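PDB 5UR2: bifunctional protein PutA from Bdellovibrio bacteriovorus, which probably oxidises L-proline to L-glutamate in two steps, using a flavin-dependent proline dehydrogenase and an NAD-dependent L-glutamate gamma-semialdehyde dehydrogenase. Local coordinates for residues K750-I755 against A783-V788; L871-I876 against N897-A902. All coordinates share one frame; numbering follows the deposited sequence.

Interaction 1 (K750-I755 against A783-V788)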
ATOM      1  N   LYS B 750      18.240 -22.369  -7.030  1.00 24.59           N
ATOM      2  CA  LYS B 750      18.399 -23.762  -7.445  1.00 25.91           C
ATOM      3  C   LYS B 750      16.976 -24.297  -7.525  1.00 20.20           C
ATOM      4  O   LYS B 750      16.501 -24.972  -6.612  1.00 25.47           O
ATOM      5  CB  LYS B 750      19.259 -24.560  -6.464  1.00 23.07           C
ATOM      6  CG  LYS B 750      19.619 -25.953  -6.938  1.00 21.74           C
ATOM      7  CD  LYS B 750      20.592 -25.903  -8.106  1.00 23.66           C
ATOM      8  CE  LYS B 750      20.885 -27.290  -8.681  1.00 29.38           C
ATOM      9  NZ  LYS B 750      21.888 -27.217  -9.795  1.00 30.64           N
ATOM     10  N   ASN B 751      16.281 -23.942  -8.600  1.00 19.72           N
ATOM     11  CA  ASN B 751      14.833 -24.034  -8.650  1.00 24.86           C
ATOM     12  C   ASN B 751      14.360 -25.398  -9.147  1.00 28.37           C
ATOM     13  O   ASN B 751      14.876 -25.931 -10.134  1.00 26.27           O
ATOM     14  CB  ASN B 751      14.304 -22.922  -9.549  1.00 25.00           C
ATOM     15  CG  ASN B 751      14.951 -21.592  -9.235  1.00 25.08           C
ATOM     16  OD1 ASN B 751      14.771 -21.044  -8.135  1.00 21.70           O
ATOM     17  ND2 ASN B 751      15.723 -21.068 -10.181  1.00 18.98           N
ATOM     18  N   ALA B 752      13.340 -25.934  -8.478  1.00 26.48           N
ATOM     19  CA  ALA B 752      12.826 -27.261  -8.763  1.00 25.41           C
ATOM     20  C   ALA B 752      11.406 -27.178  -9.315  1.00 29.06           C
ATOM     21  O   ALA B 752      10.641 -26.268  -8.986  1.00 20.99           O
ATOM     22  CB  ALA B 752      12.852 -28.138  -7.506  1.00 21.19           C
ATOM     23  N   VAL B 753      11.073 -28.128 -10.184  1.00 30.25           N
ATOM     24  CA  VAL B 753       9.701 -28.393 -10.595  1.00 22.00           C
ATOM     25  C   VAL B 753       9.339 -29.792 -10.101  1.00 28.81           C
ATOM     26  O   VAL B 753      10.082 -30.754 -10.340  1.00 29.91           O
ATOM     27  CB  VAL B 753       9.536 -28.276 -12.122  1.00 20.74           C
ATOM     28  CG1 VAL B 753       8.086 -28.577 -12.523  1.00 19.93           C
ATOM     29  CG2 VAL B 753       9.936 -26.884 -12.588  1.00 19.35           C
ATOM     30  N   ILE B 754       8.220 -29.906  -9.392  1.00 29.64           N
ATOM     31  CA  ILE B 754       7.758 -31.193  -8.883  1.00 30.73           C
ATOM     32  C   ILE B 754       6.737 -31.756  -9.859  1.00 29.22           C
ATOM     33  O   ILE B 754       5.818 -31.045 -10.285  1.00 31.11           O
ATOM     34  CB  ILE B 754       7.145 -31.062  -7.479  1.00 33.01           C
ATOM     35  CG1 ILE B 754       8.160 -30.487  -6.498  1.00 29.58           C
ATOM     36  CG2 ILE B 754       6.670 -32.445  -6.990  1.00 22.84           C
ATOM     37  CD1 ILE B 754       7.557 -30.154  -5.152  1.00 26.34           C
ATOM     38  N   ILE B 755       6.893 -33.025 -10.215  1.00 29.53           N
ATOM     39  CA  ILE B 755       5.973 -33.715 -11.111  1.00 26.13           C
ATOM     40  C   ILE B 755       5.179 -34.721 -10.290  1.00 30.28           C
ATOM     41  O   ILE B 755       5.713 -35.757  -9.879  1.00 28.79           O
ATOM     42  CB  ILE B 755       6.705 -34.420 -12.256  1.00 27.24           C
ATOM     43  CG1 ILE B 755       7.658 -33.459 -12.964  1.00 26.76           C
ATOM     44  CG2 ILE B 755       5.692 -35.039 -13.195  1.00 28.62           C
ATOM     45  CD1 ILE B 755       6.985 -32.252 -13.555  1.00 27.91           C
ATOM     46  N   ALA B 783      14.728 -23.682 -14.133  1.00 22.15           N
ATOM     47  CA  ALA B 783      14.568 -24.988 -13.503  1.00 22.64           C
ATOM     48  C   ALA B 783      15.829 -25.820 -13.732  1.00 27.25           C
ATOM     49  O   ALA B 783      16.117 -26.229 -14.862  1.00 25.34           O
ATOM     50  CB  ALA B 783      13.328 -25.694 -14.041  1.00 20.60           C
ATOM     51  N   SER B 784      16.579 -26.083 -12.659  1.00 25.58           N
ATOM     52  CA  SER B 784      17.731 -26.973 -12.714  1.00 22.99           C
ATOM     53  C   SER B 784      17.484 -28.292 -12.007  1.00 21.58           C
ATOM     54  O   SER B 784      18.313 -29.210 -12.115  1.00 27.29           O
ATOM     55  CB  SER B 784      18.965 -26.281 -12.106  1.00 23.47           C
ATOM     56  OG  SER B 784      18.687 -25.813 -10.787  1.00 25.59           O
ATOM     57  N   ARG B 785      16.363 -28.417 -11.301  1.00 27.67           N
ATOM     58  CA  ARG B 785      15.998 -29.630 -10.584  1.00 27.18           C
ATOM     59  C   ARG B 785      14.589 -30.009 -10.997  1.00 33.31           C
ATOM     60  O   ARG B 785      13.692 -29.159 -11.012  1.00 31.44           O
ATOM     61  CB  ARG B 785      16.076 -29.421  -9.068  1.00 26.24           C
ATOM     62  CG  ARG B 785      17.484 -29.145  -8.535  1.00 29.18           C
ATOM     63  CD  ARG B 785      17.455 -29.004  -7.031  1.00 22.68           C
ATOM     64  NE  ARG B 785      16.559 -27.933  -6.602  1.00 21.99           N
ATOM     65  CZ  ARG B 785      15.862 -27.945  -5.473  1.00 23.30           C
ATOM     66  NH1 ARG B 785      15.939 -28.987  -4.647  1.00 25.73           N
ATOM     67  NH2 ARG B 785      15.069 -26.923  -5.180  1.00 21.45           N
ATOM     68  N   VAL B 786      14.394 -31.270 -11.367  1.00 29.67           N
ATOM     69  CA  VAL B 786      13.070 -31.788 -11.672  1.00 25.86           C
ATOM     70  C   VAL B 786      12.846 -32.974 -10.754  1.00 23.19           C
ATOM     71  O   VAL B 786      13.546 -33.986 -10.857  1.00 30.16           O
ATOM     72  CB  VAL B 786      12.919 -32.164 -13.150  1.00 26.65           C
ATOM     73  CG1 VAL B 786      11.475 -32.537 -13.469  1.00 24.65           C
ATOM     74  CG2 VAL B 786      13.354 -30.982 -14.027  1.00 24.65           C
ATOM     75  N   ILE B 787      11.884 -32.841  -9.847  1.00 28.68           N
ATOM     76  CA  ILE B 787      11.628 -33.814  -8.792  1.00 30.10           C
ATOM     77  C   ILE B 787      10.368 -34.573  -9.181  1.00 28.42           C
ATOM     78  O   ILE B 787       9.280 -33.987  -9.253  1.00 33.20           O
ATOM     79  CB  ILE B 787      11.489 -33.135  -7.421  1.00 23.67           C
ATOM     80  CG1 ILE B 787      12.738 -32.297  -7.114  1.00 28.63           C
ATOM     81  CG2 ILE B 787      11.280 -34.154  -6.334  1.00 24.47           C
ATOM     82  CD1 ILE B 787      12.606 -31.400  -5.879  1.00 27.58           C
ATOM     83  N   VAL B 788      10.521 -35.867  -9.469  1.00 25.86           N
ATOM     84  CA  VAL B 788       9.501 -36.674 -10.137  1.00 28.33           C
ATOM     85  C   VAL B 788       9.100 -37.825  -9.225  1.00 32.12           C
ATOM     86  O   VAL B 788       9.954 -38.615  -8.798  1.00 33.55           O
ATOM     87  CB  VAL B 788       9.995 -37.222 -11.492  1.00 30.51           C
ATOM     88  CG1 VAL B 788       8.867 -37.942 -12.202  1.00 25.27           C
ATOM     89  CG2 VAL B 788      10.579 -36.122 -12.374  1.00 28.68           C
TER
HETATM   90  O   HOH W   1      21.249 -28.841 -12.022  1.00 27.10           O
HETATM   91  O   HOH W   2      18.101 -23.202 -10.848  1.00 21.11           O

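Interaction 2 (L871-I876 against N897-A902)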
ATOM      1  N   LEU B 871      25.495 -31.456  -7.542  1.00 34.89           N
ATOM      2  CA  LEU B 871      24.791 -31.099  -8.769  1.00 32.96           C
ATOM      3  C   LEU B 871      23.394 -30.577  -8.481  1.00 33.26           C
ATOM      4  O   LEU B 871      22.891 -29.722  -9.219  1.00 34.91           O
ATOM      5  CB  LEU B 871      24.721 -32.307  -9.707  1.00 31.12           C
ATOM      6  CG  LEU B 871      23.911 -32.148 -10.992  1.00 31.21           C
ATOM      7  CD1 LEU B 871      24.534 -31.124 -11.912  1.00 28.16           C
ATOM      8  CD2 LEU B 871      23.811 -33.481 -11.702  1.00 29.82           C
ATOM      9  N   ALA B 872      22.766 -31.065  -7.409  1.00 29.87           N
ATOM     10  CA  ALA B 872      21.407 -30.701  -7.036  1.00 26.13           C
ATOM     11  C   ALA B 872      21.336 -29.599  -5.984  1.00 27.75           C
ATOM     12  O   ALA B 872      20.251 -29.351  -5.449  1.00 27.29           O
ATOM     13  CB  ALA B 872      20.651 -31.937  -6.538  1.00 27.40           C
ATOM     14  N   GLN B 873      22.463 -28.928  -5.674  1.00 27.75           N
ATOM     15  CA  GLN B 873      22.560 -27.884  -4.648  1.00 28.11           C
ATOM     16  C   GLN B 873      23.210 -26.596  -5.152  1.00 33.79           C
ATOM     17  O   GLN B 873      22.730 -25.505  -4.824  1.00 28.64           O
ATOM     18  CB  GLN B 873      23.344 -28.412  -3.402  1.00 31.31           C
ATOM     19  CG  GLN B 873      22.604 -29.461  -2.554  1.00 28.32           C
ATOM     20  CD  GLN B 873      21.423 -28.866  -1.770  1.00 36.29           C
ATOM     21  OE1 GLN B 873      21.449 -27.699  -1.363  1.00 34.26           O
ATOM     22  NE2 GLN B 873      20.373 -29.660  -1.588  1.00 33.76           N
ATOM     23  N   ALA B 874      24.303 -26.688  -5.910  1.00 23.77           N
ATOM     24  CA  ALA B 874      25.023 -25.512  -6.383  1.00 26.70           C
ATOM     25  C   ALA B 874      24.419 -25.010  -7.685  1.00 26.50           C
ATOM     26  O   ALA B 874      24.128 -25.799  -8.590  1.00 27.74           O
ATOM     27  CB  ALA B 874      26.510 -25.837  -6.589  1.00 25.22           C
ATOM     28  N   GLU B 875      24.226 -23.694  -7.780  1.00 29.53           N
ATOM     29  CA  GLU B 875      23.642 -23.116  -8.989  1.00 28.52           C
ATOM     30  C   GLU B 875      24.657 -23.173 -10.120  1.00 35.61           C
ATOM     31  O   GLU B 875      25.826 -22.832  -9.929  1.00 35.06           O
ATOM     32  CB  GLU B 875      23.196 -21.669  -8.754  1.00 25.36           C
ATOM     33  CG  GLU B 875      22.530 -21.019  -9.979  1.00 27.05           C
ATOM     34  CD  GLU B 875      22.145 -19.554  -9.742  1.00 33.06           C
ATOM     35  OE1 GLU B 875      22.981 -18.819  -9.168  1.00 34.60           O
ATOM     36  OE2 GLU B 875      21.028 -19.130 -10.150  1.00 29.66           O
ATOM     37  N   ILE B 876      24.217 -23.616 -11.298  1.00 33.29           N
ATOM     38  CA  ILE B 876      25.117 -23.802 -12.422  1.00 31.86           C
ATOM     39  C   ILE B 876      24.975 -22.699 -13.462  1.00 27.19           C
ATOM     40  O   ILE B 876      25.969 -22.340 -14.103  1.00 26.58           O
ATOM     41  CB  ILE B 876      24.890 -25.182 -13.067  1.00 32.86           C
ATOM     42  CG1 ILE B 876      25.053 -26.300 -12.030  1.00 39.92           C
ATOM     43  CG2 ILE B 876      25.853 -25.383 -14.226  1.00 30.94           C
ATOM     44  CD1 ILE B 876      24.666 -27.699 -12.562  1.00 23.57           C
ATOM     45  N   ASN B 897      12.801 -28.215  -0.720  1.00 31.16           N
ATOM     46  CA  ASN B 897      13.105 -27.218   0.297  1.00 31.27           C
ATOM     47  C   ASN B 897      14.527 -27.313   0.850  1.00 34.22           C
ATOM     48  O   ASN B 897      14.879 -26.526   1.729  1.00 33.32           O
ATOM     49  CB  ASN B 897      12.106 -27.348   1.451  1.00 28.99           C
ATOM     50  CG  ASN B 897      10.740 -26.815   1.096  1.00 28.53           C
ATOM     51  OD1 ASN B 897      10.600 -25.876   0.301  1.00 25.06           O
ATOM     52  ND2 ASN B 897       9.714 -27.425   1.666  1.00 23.28           N
ATOM     53  N   SER B 898      15.353 -28.223   0.343  1.00 28.03           N
ATOM     54  CA  SER B 898      16.608 -28.579   0.982  1.00 25.89           C
ATOM     55  C   SER B 898      17.807 -27.758   0.510  1.00 27.67           C
ATOM     56  O   SER B 898      18.931 -28.079   0.894  1.00 35.49           O
ATOM     57  CB  SER B 898      16.885 -30.071   0.748  1.00 30.82           C
ATOM     58  OG  SER B 898      17.194 -30.323  -0.630  1.00 27.48           O
ATOM     59  N   THR B 899      17.612 -26.709  -0.292  1.00 30.40           N
ATOM     60  CA  THR B 899      18.740 -25.943  -0.803  1.00 28.12           C
ATOM     61  C   THR B 899      18.946 -24.653  -0.007  1.00 29.46           C
ATOM     62  O   THR B 899      18.194 -24.310   0.908  1.00 29.88           O
ATOM     63  CB  THR B 899      18.591 -25.593  -2.299  1.00 29.11           C
ATOM     64  OG1 THR B 899      17.695 -24.484  -2.464  1.00 32.59           O
ATOM     65  CG2 THR B 899      18.081 -26.772  -3.124  1.00 29.40           C
ATOM     66  N   GLU B 900      20.006 -23.934  -0.392  1.00 23.72           N
ATOM     67  CA  GLU B 900      20.315 -22.597   0.087  1.00 28.40           C
ATOM     68  C   GLU B 900      19.340 -21.544  -0.421  1.00 25.54           C
ATOM     69  O   GLU B 900      19.304 -20.440   0.125  1.00 28.05           O
ATOM     70  CB  GLU B 900      21.718 -22.215  -0.400  1.00 32.61           C
ATOM     71  CG  GLU B 900      22.834 -22.279   0.609  1.00 48.73           C
ATOM     72  CD  GLU B 900      24.148 -21.754   0.025  1.00 53.48           C
ATOM     73  OE1 GLU B 900      24.267 -21.633  -1.218  1.00 35.89           O
ATOM     74  OE2 GLU B 900      25.059 -21.439   0.818  1.00 67.22           O
ATOM     75  N   TYR B 901      18.552 -21.861  -1.438  1.00 20.70           N
ATOM     76  CA  TYR B 901      17.852 -20.870  -2.232  1.00 26.66           C
ATOM     77  C   TYR B 901      16.343 -20.998  -2.084  1.00 27.30           C
ATOM     78  O   TYR B 901      15.814 -22.036  -1.675  1.00 25.72           O
ATOM     79  CB  TYR B 901      18.247 -21.002  -3.710  1.00 19.77           C
ATOM     80  CG  TYR B 901      19.714 -20.721  -3.969  1.00 27.28           C
ATOM     81  CD1 TYR B 901      20.201 -19.410  -3.947  1.00 27.80           C
ATOM     82  CD2 TYR B 901      20.610 -21.750  -4.261  1.00 24.86           C
ATOM     83  CE1 TYR B 901      21.533 -19.138  -4.193  1.00 29.58           C
ATOM     84  CE2 TYR B 901      21.954 -21.486  -4.506  1.00 25.81           C
ATOM     85  CZ  TYR B 901      22.411 -20.183  -4.466  1.00 27.15           C
ATOM     86  OH  TYR B 901      23.737 -19.909  -4.718  1.00 27.91           O
ATOM     87  N   ALA B 902      15.653 -19.915  -2.423  1.00 21.48           N
ATOM     88  CA  ALA B 902      14.202 -19.866  -2.308  1.00 21.99           C
ATOM     89  C   ALA B 902      13.661 -18.839  -3.302  1.00 26.16           C
ATOM     90  O   ALA B 902      12.946 -17.892  -2.948  1.00 17.78           O
ATOM     91  CB  ALA B 902      13.806 -19.547  -0.867  1.00 24.54           C
TER
HETATM   92  O   HOH W   3      22.217 -25.106  -1.923  1.00 34.47           O
HETATM   93  O   HOH W   4      25.252 -22.021  -5.544  1.00 24.61           O
HETATM   94  O   HOH W   5      23.698 -18.060  -6.785  1.00 27.88           O

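Interaction 1 (K750-I755 against A783-V788)
Arg785 and Lys750 meet beside two paired parallel strands. The Lys750 carbonyl O lies at the edge of the Arg785 guanidinium and takes two weak, bent bonds, from NE at 3.0 Å and NH2 at 2.8 Å. Ala752 CB covers one face of that group, offset toward its rim, 3.4 Å from Arg785 NH2. The bend at chi3 (-58°) turns the arginine tip back toward Lys750. Beside it, the Lys750 chain runs past Ser784, CD lying 3.3 Å from OG, and a water accepts from Lys750 NZ and lies within bonding distance of Ser784 O.

Asn751 O accepts from two successive amides, Ser784 N and Arg785 N. Regular parallel pairing follows: Val753 N to Arg785 O, Ile787 N to Val753 O at 2.8 Å, and Ile755 N to Ile787 O at 2.7 Å. Ala752 and Ile754 share a sheet face with Arg785 and Ile787; on the other, Ile755 CG1 reaches Val786 CG1 and Val788 CG2, each at 4.0 Å.

Further out, Ile895 and Ala896 carbonyls hold the guanidinium, Leu871 and Ala874 carbonyls receive Lys750 NZ, and Asn751 ND2 binds the carbonyls of Ala782 and Cys780, the latter a predicted active-site residue. Helix 761-773 packs over Val753 and Val786, completing the beta-alpha-beta unit of the aldehyde dehydrogenase fold beside its probable catalytic cysteine.

Interaction 2 (L871-I876 against N897-A902)
Gln873 reaches across to Ser898 and Thr899, joining the loop between strands 860-863 and 880-886 to the turn that leads into strand 901-908 of the aldehyde dehydrogenase fold. That turn is an ST turn: Thr899 OG1 accepts the backbone N of Tyr901 at 2.9 Å in a fairly straight bond, which closes the turn ahead of the main run of strand 901-908.

The direct polar contacts across the gap come from one amide. Gln873 NE2 donates to Ser898 O at 3.3 Å, approaching from above the carbonyl plane, and makes a weak bond to Ser898 OG; it also binds the Gly867 carbonyl, while Ser898 OG has a further partner in Ile895 O. The glutamine side chain leaves the backbone across the contact rather than into it, and the bend at chi2 (-71°) brings its amide end nearer to Ser898 and Thr899. Glu875 OE2 accepts from Gly749 N, and the Glu875 side chain is about 5 Å from that of Cys780, a predicted active-site residue, at their nearest atoms.

The van der Waals contacts are few. Gln873 OE1 rests 3.3 Å from Thr899 CA, and Gln873 O lies near the plane of the Tyr901 ring at its edge, 4.1 Å from CE2. Glu900 CB sits over one face of the same ring, offset toward the rim. Glu900 itself forms a salt bridge with Lys720 and packs on Gln738 of the second subunit.

Waters make the remaining links. One donates to both Gln873 O and Gln873 OE1 and accepts from Glu900 N, so a single molecule ties the glutamine's backbone and side chain to the turn. Two more waters meet the Tyr901 hydroxyl: one donates to OH at 2.7 Å and accepts from Glu875 N, while the other accepts from OH and donates to Glu875 OE1 at 2.6 Å.

Interaction 1 comes first along the chain and closes before interaction 2 opens, yet their centres lie only about 10 Å apart, both in the aldehyde dehydrogenase part of the chain. Common beta structure explains the proximity: strand 751-755 of interaction 1 lies between strand 783-789 and strand 901-908, into which segment 897-902 leads. The two contacts also touch directly, with Arg785 CD packed against Ala872 O and Arg785 NH1 against Thr899 CG2. The strand pairing of interaction 1 is flanked by the partly water-mediated contact of interaction 2, and both come close to the predicted active-site residues Cys780 and Glu746, through the side chains of Asn751 and Glu875.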